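Side-chain contact in 4-oxalmesaconate hydratase (Pseudomonas putida, PDB 5CGZ), which catalyses the hydration of the enol form of oxalomesaconate to 4-carboxy-4-hydroxy-2-oxoadipate, the third step of gallate degradation, with one zinc ion per subunit: residues Val7-Ala12 / Tyr86-Asp91. Numbering follows the deposited sequence.
With ZN (zinc ion), chain C.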
loop_
_atom_site.group_PDB
_atom_site.type_symbol
_atom_site.label_atom_id
_atom_site.label_comp_id
_atom_site.label_asym_id
_atom_site.label_seq_id
_atom_site.Cartn_x
_atom_site.Cartn_y
_atom_site.Cartn_z
ATOM N N VAL A 7 -17.663 14.560 14.539
ATOM C CA VAL A 7 -16.730 15.689 14.505
ATOM C C VAL A 7 -16.545 16.201 13.074
ATOM O O VAL A 7 -15.920 15.548 12.234
ATOM C CB VAL A 7 -15.372 15.322 15.094
ATOM C CG1 VAL A 7 -14.459 16.547 15.114
ATOM C CG2 VAL A 7 -15.553 14.772 16.500
ATOM N N SER A 8 -17.104 17.380 12.829
ATOM C CA SER A 8 -17.194 17.986 11.508
ATOM C C SER A 8 -16.190 19.140 11.386
ATOM O O SER A 8 -16.205 20.051 12.214
ATOM C CB SER A 8 -18.636 18.471 11.297
ATOM O OG SER A 8 -18.853 18.994 10.010
ATOM N N ALA A 9 -15.303 19.113 10.389
ATOM C CA ALA A 9 -14.306 20.189 10.269
ATOM C C ALA A 9 -14.972 21.546 10.012
ATOM O O ALA A 9 -14.633 22.559 10.628
ATOM C CB ALA A 9 -13.313 19.890 9.157
ATOM N N HIS A 10 -15.917 21.540 9.084
ATOM C CA HIS A 10 -16.669 22.725 8.708
ATOM C C HIS A 10 -18.135 22.425 8.971
ATOM O O HIS A 10 -18.539 21.266 8.940
ATOM C CB HIS A 10 -16.415 23.063 7.242
ATOM C CG HIS A 10 -14.963 23.030 6.871
ATOM N ND1 HIS A 10 -14.428 22.077 6.025
ATOM C CD2 HIS A 10 -13.926 23.811 7.258
ATOM C CE1 HIS A 10 -13.129 22.288 5.893
ATOM N NE2 HIS A 10 -12.798 23.333 6.633
ATOM N N SER A 11 -18.933 23.457 9.207
ATOM C CA SER A 11 -20.304 23.254 9.671
ATOM C C SER A 11 -21.179 22.431 8.713
ATOM O O SER A 11 -22.045 21.702 9.171
ATOM C CB SER A 11 -20.972 24.611 9.960
ATOM O OG SER A 11 -20.931 25.475 8.837
ATOM N N ALA A 12 -20.947 22.504 7.402
ATOM C CA ALA A 12 -21.809 21.781 6.455
ATOM C C ALA A 12 -21.477 20.286 6.315
ATOM O O ALA A 12 -22.310 19.484 5.879
ATOM C CB ALA A 12 -21.754 22.445 5.082
ATOM N N TYR A 86 -9.366 27.151 6.734
ATOM C CA TYR A 86 -8.516 27.642 5.643
ATOM C C TYR A 86 -7.568 28.759 6.040
ATOM O O TYR A 86 -7.677 29.860 5.514
ATOM C CB TYR A 86 -9.373 28.147 4.482
ATOM C CG TYR A 86 -9.970 27.068 3.608
ATOM C CD1 TYR A 86 -10.949 26.213 4.099
ATOM C CD2 TYR A 86 -9.576 26.925 2.282
ATOM C CE1 TYR A 86 -11.513 25.236 3.304
ATOM C CE2 TYR A 86 -10.139 25.940 1.467
ATOM C CZ TYR A 86 -11.102 25.101 1.987
ATOM O OH TYR A 86 -11.674 24.128 1.194
ATOM N N PRO A 87 -6.615 28.476 6.939
ATOM C CA PRO A 87 -6.349 27.155 7.511
ATOM C C PRO A 87 -6.987 26.946 8.871
ATOM O O PRO A 87 -7.025 27.862 9.700
ATOM C CB PRO A 87 -4.826 27.154 7.658
ATOM C CG PRO A 87 -4.549 28.595 8.077
ATOM C CD PRO A 87 -5.565 29.445 7.304
ATOM N N MET A 88 -7.457 25.729 9.107
ATOM C CA MET A 88 -7.804 25.304 10.451
ATOM C C MET A 88 -6.526 24.904 11.192
ATOM O O MET A 88 -5.700 24.155 10.667
ATOM C CB MET A 88 -8.799 24.144 10.405
ATOM C CG MET A 88 -9.407 23.794 11.748
ATOM S SD MET A 88 -10.838 22.696 11.564
ATOM C CE MET A 88 -10.026 21.123 11.677
ATOM N N ARG A 89 -6.357 25.424 12.402
ATOM C CA ARG A 89 -5.233 25.056 13.265
ATOM C C ARG A 89 -5.738 24.789 14.677
ATOM O O ARG A 89 -6.622 25.486 15.156
ATOM C CB ARG A 89 -4.168 26.164 13.286
ATOM C CG ARG A 89 -3.425 26.361 11.959
ATOM C CD ARG A 89 -2.548 25.142 11.631
ATOM N NE ARG A 89 -1.714 25.350 10.446
ATOM C CZ ARG A 89 -2.031 24.935 9.221
ATOM N NH1 ARG A 89 -3.170 24.286 9.011
ATOM N NH2 ARG A 89 -1.210 25.171 8.202
ATOM N N ALA A 90 -5.180 23.783 15.343
ATOM C CA ALA A 90 -5.572 23.468 16.711
ATOM C C ALA A 90 -4.353 23.423 17.626
ATOM O O ALA A 90 -3.230 23.209 17.164
ATOM C CB ALA A 90 -6.315 22.141 16.762
ATOM N N ASP A 91 -4.569 23.639 18.920
ATOM C CA ASP A 91 -3.507 23.474 19.911
ATOM C C ASP A 91 -3.978 22.543 21.030
ATOM O O ASP A 91 -5.051 21.937 20.925
ATOM C CB ASP A 91 -3.071 24.829 20.474
ATOM C CG ASP A 91 -4.233 25.638 21.024
ATOM O OD1 ASP A 91 -5.280 25.049 21.376
ATOM O OD2 ASP A 91 -4.093 26.874 21.103
HETATM ZN ZN ZN C . -15.350 20.612 4.908
HETATM O O HOH W 1 -16.419 20.391 2.668
#
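His10, which meets Tyr86 across the contact, is gripped at both ring nitrogens: ND1 binds the zinc ion at 2.1 Å, and NE2 is hydrogen-bonded to OD2 of Asp122. That same OD2 also receives the backbone N of Tyr86, and OD1 of the carboxylate takes the backbone N of Met88. One aspartate thus ties the metal ligand to the loop of 86-91. Tyr86 CE1 lies 4.0 Å from His10 NE2, which sits near the plane of the phenol ring, at its edge. The two rings are inclined by 43°, with centroids 5.9 Å apart, an oblique pair that is neither stacked nor edge-to-face. With chi1 at -47° and chi2 at 112°, the imidazole turns one face to its own neighbour: Ala9 CB sits 4.0 Å above the ring plane, over its centre. The methyl of Ala9 also meets Met88, whose CE approaches Ala9 CB to 4.3 Å; the thioether SD lies 3.9 Å from the carbonyl O of Ala9. The methionine chain bends at its last torsion, and SD and CE both lie beside that methyl at a loose van der Waals distance; Leu125 of helix 122-138 packs on the same side chain. Asp13, Glu44 and His123 complete the protein ligands of the zinc, and a water stands 2.5 Å from it. The contact therefore joins the segment that follows strand 3-8 and carries His10 to the loop before helix 92-105. With NE2 engaged by a carboxylate, His10 has its ring rotation fixed from both nitrogens, and Asp122 is placed as a second-shell residue that would probably make the imidazole a stronger donor to zinc.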